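Local coordinates for protein Lic11098 (Leptospira interrogans serogroup Icterohaemorrhagiae serovar copenhageni, PDB 4U08) that is of unknown function but, as a leucine-rich repeat protein of a pathogen, is regarded as a possible virulence factor, at residues T217-E222 against T240-E245; N274-D279 against R297-Y302. All coordinates share one frame; numbering follows the deposited sequence.

Interaction 1: residues T217-E222 against T240-E245; sequences TTLPKE and TTLPKE
Thr240 meets Thr217 through the backbone: its N donates to Thr217 O in a weak hydrogen bond of 3.3 Å, bent to 155° at the hydrogen. Thr240 OG1 lies near the same carbonyl oxygen, Thr217 O, at 3.5 Å. At Thr241 the methyl CG2 comes up to Thr218 CG2, and the backbone contact is indirect. A water donates to Thr241 O and accepts from Leu219 N at 2.9 Å, bridging the two backbones where no direct bond joins them. Leu242 and Leu219 run side by side and point the same way, and CD2 of Leu242 touches CD1 of Leu219 at 4.2 Å. Both have CG anti to the carbonyl carbon (chi1 -63° and -66°), which sends the two branches in parallel into the interior. The pair illustrates how a leucine-rich repeat solenoid is built: the sequence TTLPKE recurs 23 residues on, and the same leucine packs beside its copy, with Leu219 also reaching Leu234. Pro243 then meets the preceding repeat through its CD and CG atoms, CD at 3.8 Å from Leu219 CB and CG near Pro220 O. Glu245, in a short 3-10 turn, brings its chain, bent at chi2, alongside Lys221: Glu245 CB makes a close approach to Lys221 O, 3.1 Å, and OE1 approaches Lys221 CB at 3.5 Å. The ammonium group turns away from it, Lys221 NZ forming a salt bridge of 3.2 Å with Glu222 OE2, which it meets from above the carboxylate plane.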
ATOM      1  N   THR A 217     -14.107  11.629   0.732  1.00 33.89           N
ATOM      2  CA  THR A 217     -15.421  11.703   0.082  1.00 34.38           C
ATOM      3  C   THR A 217     -15.271  11.936  -1.405  1.00 39.24           C
ATOM      4  O   THR A 217     -16.101  11.472  -2.186  1.00 38.70           O
ATOM      5  CB  THR A 217     -16.357  12.714   0.771  1.00 39.76           C
ATOM      6  OG1 THR A 217     -15.757  14.007   0.734  1.00 45.11           O
ATOM      7  CG2 THR A 217     -16.669  12.330   2.213  1.00 34.97           C
ATOM      8  N   THR A 218     -14.214  12.673  -1.803  1.00 35.69           N
ATOM      9  CA  THR A 218     -13.868  12.936  -3.205  1.00 34.91           C
ATOM     10  C   THR A 218     -12.340  12.838  -3.366  1.00 37.02           C
ATOM     11  O   THR A 218     -11.606  12.795  -2.380  1.00 36.64           O
ATOM     12  CB  THR A 218     -14.341  14.336  -3.705  1.00 49.85           C
ATOM     13  OG1 THR A 218     -13.678  15.374  -2.987  1.00 52.40           O
ATOM     14  CG2 THR A 218     -15.852  14.526  -3.674  1.00 50.67           C
ATOM     15  N   LEU A 219     -11.888  12.777  -4.603  1.00 33.65           N
ATOM     16  CA  LEU A 219     -10.474  12.810  -4.945  1.00 33.00           C
ATOM     17  C   LEU A 219     -10.270  14.133  -5.690  1.00 37.11           C
ATOM     18  O   LEU A 219     -11.151  14.521  -6.468  1.00 35.80           O
ATOM     19  CB  LEU A 219     -10.070  11.642  -5.870  1.00 32.74           C
ATOM     20  CG  LEU A 219     -10.151  10.234  -5.306  1.00 36.31           C
ATOM     21  CD1 LEU A 219      -9.784   9.236  -6.369  1.00 37.50           C
ATOM     22  CD2 LEU A 219      -9.241  10.057  -4.079  1.00 33.24           C
ATOM     23  N   PRO A 220      -9.121  14.840  -5.511  1.00 33.97           N
ATOM     24  CA  PRO A 220      -8.930  16.083  -6.265  1.00 33.39           C
ATOM     25  C   PRO A 220      -8.748  15.788  -7.741  1.00 35.29           C
ATOM     26  O   PRO A 220      -8.305  14.690  -8.089  1.00 33.90           O
ATOM     27  CB  PRO A 220      -7.666  16.693  -5.645  1.00 35.63           C
ATOM     28  CG  PRO A 220      -6.939  15.560  -5.063  1.00 40.26           C
ATOM     29  CD  PRO A 220      -7.962  14.538  -4.647  1.00 35.31           C
ATOM     30  N   LYS A 221      -9.109  16.739  -8.612  1.00 30.72           N
ATOM     31  CA  LYS A 221      -8.958  16.612 -10.051  1.00 30.83           C
ATOM     32  C   LYS A 221      -7.500  16.359 -10.434  1.00 34.12           C
ATOM     33  O   LYS A 221      -7.229  15.636 -11.387  1.00 32.58           O
ATOM     34  CB  LYS A 221      -9.564  17.812 -10.806  1.00 34.96           C
ATOM     35  CG  LYS A 221      -9.139  19.221 -10.398  1.00 55.75           C
ATOM     36  CD  LYS A 221      -9.972  20.281 -11.152  1.00 65.86           C
ATOM     37  CE  LYS A 221      -9.619  21.689 -10.741  1.00 81.67           C
ATOM     38  NZ  LYS A 221      -8.295  22.118 -11.276  1.00 91.48           N
ATOM     39  N   GLU A 222      -6.565  16.912  -9.631  1.00 30.67           N
ATOM     40  CA  GLU A 222      -5.110  16.805  -9.788  1.00 30.15           C
ATOM     41  C   GLU A 222      -4.587  15.366  -9.623  1.00 32.41           C
ATOM     42  O   GLU A 222      -3.456  15.103 -10.019  1.00 31.71           O
ATOM     43  CB  GLU A 222      -4.378  17.747  -8.823  1.00 31.35           C
ATOM     44  CG  GLU A 222      -4.620  19.232  -9.099  1.00 35.52           C
ATOM     45  CD  GLU A 222      -5.951  19.815  -8.652  1.00 46.11           C
ATOM     46  OE1 GLU A 222      -6.692  19.124  -7.918  1.00 35.15           O
ATOM     47  OE2 GLU A 222      -6.253  20.969  -9.024  1.00 50.83           O
ATOM     48  N   THR A 240     -18.033   9.014  -3.246  1.00 35.69           N
ATOM     49  CA  THR A 240     -19.356   9.010  -3.863  1.00 36.76           C
ATOM     50  C   THR A 240     -19.223   9.166  -5.350  1.00 40.79           C
ATOM     51  O   THR A 240     -20.094   8.745  -6.098  1.00 42.12           O
ATOM     52  CB  THR A 240     -20.283  10.048  -3.170  1.00 48.39           C
ATOM     53  OG1 THR A 240     -19.557  11.252  -2.870  1.00 48.12           O
ATOM     54  CG2 THR A 240     -20.858   9.515  -1.873  1.00 48.43           C
ATOM     55  N   THR A 241     -18.082   9.691  -5.800  1.00 37.57           N
ATOM     56  CA  THR A 241     -17.795   9.903  -7.218  1.00 37.81           C
ATOM     57  C   THR A 241     -16.258   9.851  -7.461  1.00 37.96           C
ATOM     58  O   THR A 241     -15.491  10.033  -6.522  1.00 36.58           O
ATOM     59  CB  THR A 241     -18.421  11.252  -7.675  1.00 56.64           C
ATOM     60  OG1 THR A 241     -18.321  11.373  -9.092  1.00 66.64           O
ATOM     61  CG2 THR A 241     -17.804  12.476  -6.980  1.00 53.23           C
ATOM     62  N   LEU A 242     -15.843   9.598  -8.705  1.00 36.02           N
ATOM     63  CA  LEU A 242     -14.428   9.662  -9.127  1.00 35.15           C
ATOM     64  C   LEU A 242     -14.315  10.844 -10.097  1.00 37.99           C
ATOM     65  O   LEU A 242     -15.195  10.995 -10.945  1.00 38.22           O
ATOM     66  CB  LEU A 242     -13.970   8.378  -9.847  1.00 34.30           C
ATOM     67  CG  LEU A 242     -13.985   7.057  -9.060  1.00 37.15           C
ATOM     68  CD1 LEU A 242     -13.530   5.923  -9.944  1.00 35.30           C
ATOM     69  CD2 LEU A 242     -13.100   7.133  -7.795  1.00 39.50           C
ATOM     70  N   PRO A 243     -13.243  11.672 -10.024  1.00 32.84           N
ATOM     71  CA  PRO A 243     -13.095  12.766 -11.001  1.00 32.31           C
ATOM     72  C   PRO A 243     -12.906  12.187 -12.393  1.00 35.53           C
ATOM     73  O   PRO A 243     -12.348  11.097 -12.525  1.00 34.06           O
ATOM     74  CB  PRO A 243     -11.795  13.454 -10.558  1.00 33.37           C
ATOM     75  CG  PRO A 243     -11.017  12.364  -9.853  1.00 37.40           C
ATOM     76  CD  PRO A 243     -12.086  11.612  -9.105  1.00 33.46           C
ATOM     77  N   LYS A 244     -13.352  12.900 -13.429  1.00 30.80           N
ATOM     78  CA  LYS A 244     -13.128  12.465 -14.799  1.00 30.47           C
ATOM     79  C   LYS A 244     -11.621  12.378 -15.131  1.00 36.45           C
ATOM     80  O   LYS A 244     -11.227  11.610 -16.007  1.00 36.59           O
ATOM     81  CB  LYS A 244     -13.872  13.389 -15.779  1.00 34.44           C
ATOM     82  CG  LYS A 244     -13.339  14.800 -15.887  1.00 44.27           C
ATOM     83  CD  LYS A 244     -14.041  15.591 -16.978  1.00 47.38           C
ATOM     84  CE  LYS A 244     -13.459  16.983 -17.048  1.00 59.33           C
ATOM     85  NZ  LYS A 244     -14.211  17.849 -17.995  1.00 73.94           N
ATOM     86  N   GLU A 245     -10.781  13.145 -14.401  1.00 32.53           N
ATOM     87  CA  GLU A 245      -9.317  13.190 -14.556  1.00 32.85           C
ATOM     88  C   GLU A 245      -8.621  11.872 -14.189  1.00 34.58           C
ATOM     89  O   GLU A 245      -7.450  11.708 -14.515  1.00 31.92           O
ATOM     90  CB  GLU A 245      -8.723  14.330 -13.708  1.00 34.58           C
ATOM     91  CG  GLU A 245      -9.015  15.728 -14.250  1.00 43.66           C
ATOM     92  CD  GLU A 245     -10.401  16.263 -13.961  1.00 50.63           C
ATOM     93  OE1 GLU A 245     -11.101  15.664 -13.116  1.00 39.36           O
ATOM     94  OE2 GLU A 245     -10.797  17.269 -14.591  1.00 44.70           O
TER
HETATM   95  O   HOH W   1     -14.140  12.370  -6.452  1.00 50.36           O

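Interaction 2: residues N274-D279 against R297-Y302; sequences NLQELD and RLQTLY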
ATOM      1  N   ASN A 274      -3.638   0.601 -19.153  1.00 26.80           N
ATOM      2  CA  ASN A 274      -2.906  -0.477 -18.483  1.00 25.85           C
ATOM      3  C   ASN A 274      -3.605  -1.147 -17.337  1.00 26.37           C
ATOM      4  O   ASN A 274      -3.032  -2.040 -16.734  1.00 26.38           O
ATOM      5  CB  ASN A 274      -1.546   0.060 -18.024  1.00 31.48           C
ATOM      6  CG  ASN A 274      -0.581   0.058 -19.161  1.00 48.86           C
ATOM      7  OD1 ASN A 274      -0.271  -0.998 -19.724  1.00 42.79           O
ATOM      8  ND2 ASN A 274      -0.194   1.243 -19.608  1.00 44.26           N
ATOM      9  N   LEU A 275      -4.865  -0.771 -17.050  1.00 23.41           N
ATOM     10  CA  LEU A 275      -5.584  -1.327 -15.926  1.00 22.97           C
ATOM     11  C   LEU A 275      -5.821  -2.836 -16.068  1.00 28.92           C
ATOM     12  O   LEU A 275      -6.368  -3.278 -17.076  1.00 27.84           O
ATOM     13  CB  LEU A 275      -6.900  -0.565 -15.707  1.00 22.90           C
ATOM     14  CG  LEU A 275      -7.514  -0.745 -14.329  1.00 26.37           C
ATOM     15  CD1 LEU A 275      -6.711   0.004 -13.258  1.00 25.09           C
ATOM     16  CD2 LEU A 275      -9.000  -0.320 -14.366  1.00 26.11           C
ATOM     17  N   GLN A 276      -5.369  -3.612 -15.063  1.00 25.26           N
ATOM     18  CA  GLN A 276      -5.486  -5.069 -15.028  1.00 25.21           C
ATOM     19  C   GLN A 276      -6.473  -5.520 -13.974  1.00 29.15           C
ATOM     20  O   GLN A 276      -7.071  -6.590 -14.091  1.00 27.57           O
ATOM     21  CB  GLN A 276      -4.119  -5.711 -14.727  1.00 26.90           C
ATOM     22  CG  GLN A 276      -2.994  -5.177 -15.585  1.00 39.80           C
ATOM     23  CD  GLN A 276      -1.740  -5.995 -15.413  1.00 56.31           C
ATOM     24  OE1 GLN A 276      -1.163  -6.129 -14.328  1.00 44.47           O
ATOM     25  NE2 GLN A 276      -1.321  -6.585 -16.501  1.00 55.75           N
ATOM     26  N   GLU A 277      -6.590  -4.748 -12.891  1.00 23.88           N
ATOM     27  CA  GLU A 277      -7.505  -5.086 -11.814  1.00 23.51           C
ATOM     28  C   GLU A 277      -8.335  -3.873 -11.417  1.00 30.41           C
ATOM     29  O   GLU A 277      -7.784  -2.791 -11.157  1.00 28.94           O
ATOM     30  CB  GLU A 277      -6.746  -5.671 -10.615  1.00 25.18           C
ATOM     31  CG  GLU A 277      -7.674  -6.138  -9.498  1.00 38.26           C
ATOM     32  CD  GLU A 277      -7.014  -6.845  -8.331  1.00 61.35           C
ATOM     33  OE1 GLU A 277      -5.908  -7.404  -8.508  1.00 63.33           O
ATOM     34  OE2 GLU A 277      -7.631  -6.882  -7.246  1.00 58.89           O
ATOM     35  N   LEU A 278      -9.669  -4.066 -11.372  1.00 26.27           N
ATOM     36  CA  LEU A 278     -10.648  -3.071 -10.982  1.00 25.76           C
ATOM     37  C   LEU A 278     -11.586  -3.708  -9.957  1.00 30.72           C
ATOM     38  O   LEU A 278     -12.351  -4.633 -10.276  1.00 29.47           O
ATOM     39  CB  LEU A 278     -11.386  -2.504 -12.215  1.00 25.73           C
ATOM     40  CG  LEU A 278     -12.451  -1.429 -11.946  1.00 29.32           C
ATOM     41  CD1 LEU A 278     -11.877  -0.240 -11.167  1.00 27.33           C
ATOM     42  CD2 LEU A 278     -13.155  -1.006 -13.236  1.00 31.46           C
ATOM     43  N   ASP A 279     -11.441  -3.280  -8.691  1.00 26.43           N
ATOM     44  CA  ASP A 279     -12.209  -3.822  -7.595  1.00 28.52           C
ATOM     45  C   ASP A 279     -13.228  -2.802  -7.115  1.00 35.65           C
ATOM     46  O   ASP A 279     -12.874  -1.817  -6.469  1.00 36.49           O
ATOM     47  CB  ASP A 279     -11.287  -4.301  -6.452  1.00 29.72           C
ATOM     48  CG  ASP A 279     -11.978  -5.031  -5.298  1.00 36.38           C
ATOM     49  OD1 ASP A 279     -13.227  -5.001  -5.228  1.00 34.59           O
ATOM     50  OD2 ASP A 279     -11.262  -5.605  -4.446  1.00 40.18           O
ATOM     51  N   ARG A 297      -6.653  -4.344 -21.183  1.00 28.38           N
ATOM     52  CA  ARG A 297      -5.725  -5.138 -20.370  1.00 27.07           C
ATOM     53  C   ARG A 297      -6.397  -5.679 -19.121  1.00 28.34           C
ATOM     54  O   ARG A 297      -5.767  -6.381 -18.318  1.00 26.92           O
ATOM     55  CB  ARG A 297      -4.502  -4.267 -20.003  1.00 29.85           C
ATOM     56  CG  ARG A 297      -3.644  -3.924 -21.226  1.00 46.01           C
ATOM     57  CD  ARG A 297      -2.434  -4.828 -21.343  1.00 70.41           C
ATOM     58  NE  ARG A 297      -1.505  -4.346 -22.369  1.00 96.86           N
ATOM     59  CZ  ARG A 297      -1.548  -4.695 -23.653  1.00116.01           C
ATOM     60  NH1 ARG A 297      -2.479  -5.535 -24.093  1.00102.13           N
ATOM     61  NH2 ARG A 297      -0.660  -4.205 -24.509  1.00105.07           N
ATOM     62  N   LEU A 298      -7.685  -5.368 -18.934  1.00 23.86           N
ATOM     63  CA  LEU A 298      -8.350  -5.821 -17.715  1.00 23.25           C
ATOM     64  C   LEU A 298      -8.400  -7.345 -17.572  1.00 29.50           C
ATOM     65  O   LEU A 298      -8.860  -8.024 -18.487  1.00 31.76           O
ATOM     66  CB  LEU A 298      -9.766  -5.201 -17.577  1.00 22.97           C
ATOM     67  CG  LEU A 298     -10.343  -5.150 -16.168  1.00 27.09           C
ATOM     68  CD1 LEU A 298      -9.574  -4.141 -15.280  1.00 26.94           C
ATOM     69  CD2 LEU A 298     -11.852  -4.773 -16.211  1.00 27.29           C
ATOM     70  N   GLN A 299      -7.920  -7.869 -16.436  1.00 25.33           N
ATOM     71  CA  GLN A 299      -7.915  -9.297 -16.125  1.00 25.75           C
ATOM     72  C   GLN A 299      -8.939  -9.652 -15.061  1.00 28.65           C
ATOM     73  O   GLN A 299      -9.497 -10.749 -15.053  1.00 29.11           O
ATOM     74  CB  GLN A 299      -6.531  -9.722 -15.591  1.00 27.71           C
ATOM     75  CG  GLN A 299      -5.442  -9.765 -16.645  1.00 36.29           C
ATOM     76  CD  GLN A 299      -4.088  -9.939 -16.003  1.00 57.70           C
ATOM     77  OE1 GLN A 299      -3.940 -10.600 -14.980  1.00 55.89           O
ATOM     78  NE2 GLN A 299      -3.078  -9.292 -16.558  1.00 54.45           N
ATOM     79  N   THR A 300      -9.112  -8.767 -14.098  1.00 23.52           N
ATOM     80  CA  THR A 300      -9.975  -9.018 -12.949  1.00 22.73           C
ATOM     81  C   THR A 300     -10.944  -7.860 -12.732  1.00 27.73           C
ATOM     82  O   THR A 300     -10.516  -6.712 -12.604  1.00 27.47           O
ATOM     83  CB  THR A 300      -9.052  -9.267 -11.743  1.00 34.06           C
ATOM     84  OG1 THR A 300      -8.209 -10.397 -12.020  1.00 36.02           O
ATOM     85  CG2 THR A 300      -9.790  -9.563 -10.521  1.00 34.69           C
ATOM     86  N   LEU A 301     -12.243  -8.173 -12.644  1.00 25.23           N
ATOM     87  CA  LEU A 301     -13.302  -7.183 -12.414  1.00 24.60           C
ATOM     88  C   LEU A 301     -14.233  -7.669 -11.305  1.00 28.26           C
ATOM     89  O   LEU A 301     -14.887  -8.708 -11.441  1.00 25.42           O
ATOM     90  CB  LEU A 301     -14.044  -6.921 -13.736  1.00 24.28           C
ATOM     91  CG  LEU A 301     -15.192  -5.887 -13.746  1.00 28.00           C
ATOM     92  CD1 LEU A 301     -14.736  -4.507 -13.107  1.00 26.44           C
ATOM     93  CD2 LEU A 301     -15.717  -5.703 -15.156  1.00 28.47           C
ATOM     94  N   TYR A 302     -14.217  -6.959 -10.164  1.00 24.27           N
ATOM     95  CA  TYR A 302     -15.003  -7.318  -8.989  1.00 25.51           C
ATOM     96  C   TYR A 302     -16.109  -6.308  -8.821  1.00 30.03           C
ATOM     97  O   TYR A 302     -15.840  -5.120  -8.631  1.00 28.13           O
ATOM     98  CB  TYR A 302     -14.141  -7.374  -7.712  1.00 28.67           C
ATOM     99  CG  TYR A 302     -13.020  -8.382  -7.708  1.00 33.32           C
ATOM    100  CD1 TYR A 302     -13.277  -9.741  -7.873  1.00 36.41           C
ATOM    101  CD2 TYR A 302     -11.707  -7.993  -7.428  1.00 35.63           C
ATOM    102  CE1 TYR A 302     -12.251 -10.682  -7.803  1.00 39.26           C
ATOM    103  CE2 TYR A 302     -10.672  -8.928  -7.346  1.00 36.75           C
ATOM    104  CZ  TYR A 302     -10.951 -10.270  -7.509  1.00 45.23           C
ATOM    105  OH  TYR A 302      -9.909 -11.168  -7.450  1.00 46.98           O
TER
HETATM  106  O   HOH W   2      -0.746  -1.589 -22.360  1.00 48.46           O
HETATM  107  O   HOH W   3      -7.168  -2.018 -19.371  1.00 26.27           O
HETATM  108  O   HOH W   4      -7.528  -9.540  -5.992  1.00 61.47           O
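With CG anti to the backbone N in both Leu278 (chi1 -180°) and Leu301, the two side chains lie side by side on the buried face, and Leu278 CD2 packs on Leu301 CD1 at 3.8 Å. Leu298 CD1 reaches Leu278 CB from the turn before the strand and also touches Leu275 CD2. Tyr302 has CG anti to the carbonyl carbon instead (chi1 -61°), which sets one face of its ring against Thr300 CG2, offset toward the rim, and brings CE2 to within 3.7 Å of Glu277 OE2, in the ring plane at its edge. A water joins that oxygen to Tyr302 OH, while Glu277 OE1 is held by Lys254 in a salt bridge. These are adjacent parallel strands on the concave side of a leucine-rich repeat solenoid, where inward leucines alternate with outward polar residues. Thr300 O accepts from Leu278 N, and Leu278 O from Tyr302 N, each at 3.0 Å. Just ahead of the strand, Gln276 O is gripped twice, by Gln299 N at 2.8 Å and by Thr300 N. Asp279 OD1 sits 3.6 Å from Tyr302 CB and is bonded to the backbone N of Asp281.

Interactions 1 and 2 apply one repeating design at two places along the same solenoid, one in the loops opposite the concave side and one on the concave strands. In each, a segment meets its counterpart 23 residues later. The loop backbones of interaction 1 are linked by one weak direct bond and a water, the rest being largely side-chain contacts; segments 274-279 and 297-302 are joined by four direct backbone bonds, two of them to Gln276 O ahead of the strand, with 588 Å² buried against 351 Å². The centres of interactions 1 and 2 are 19 Å apart and the nearest atoms of interactions 1 and 2 about 6 Å apart, without touching. In interaction 2 the Asp279 side chain is about 7 Å from a bound zinc ion, too far to coordinate it directly.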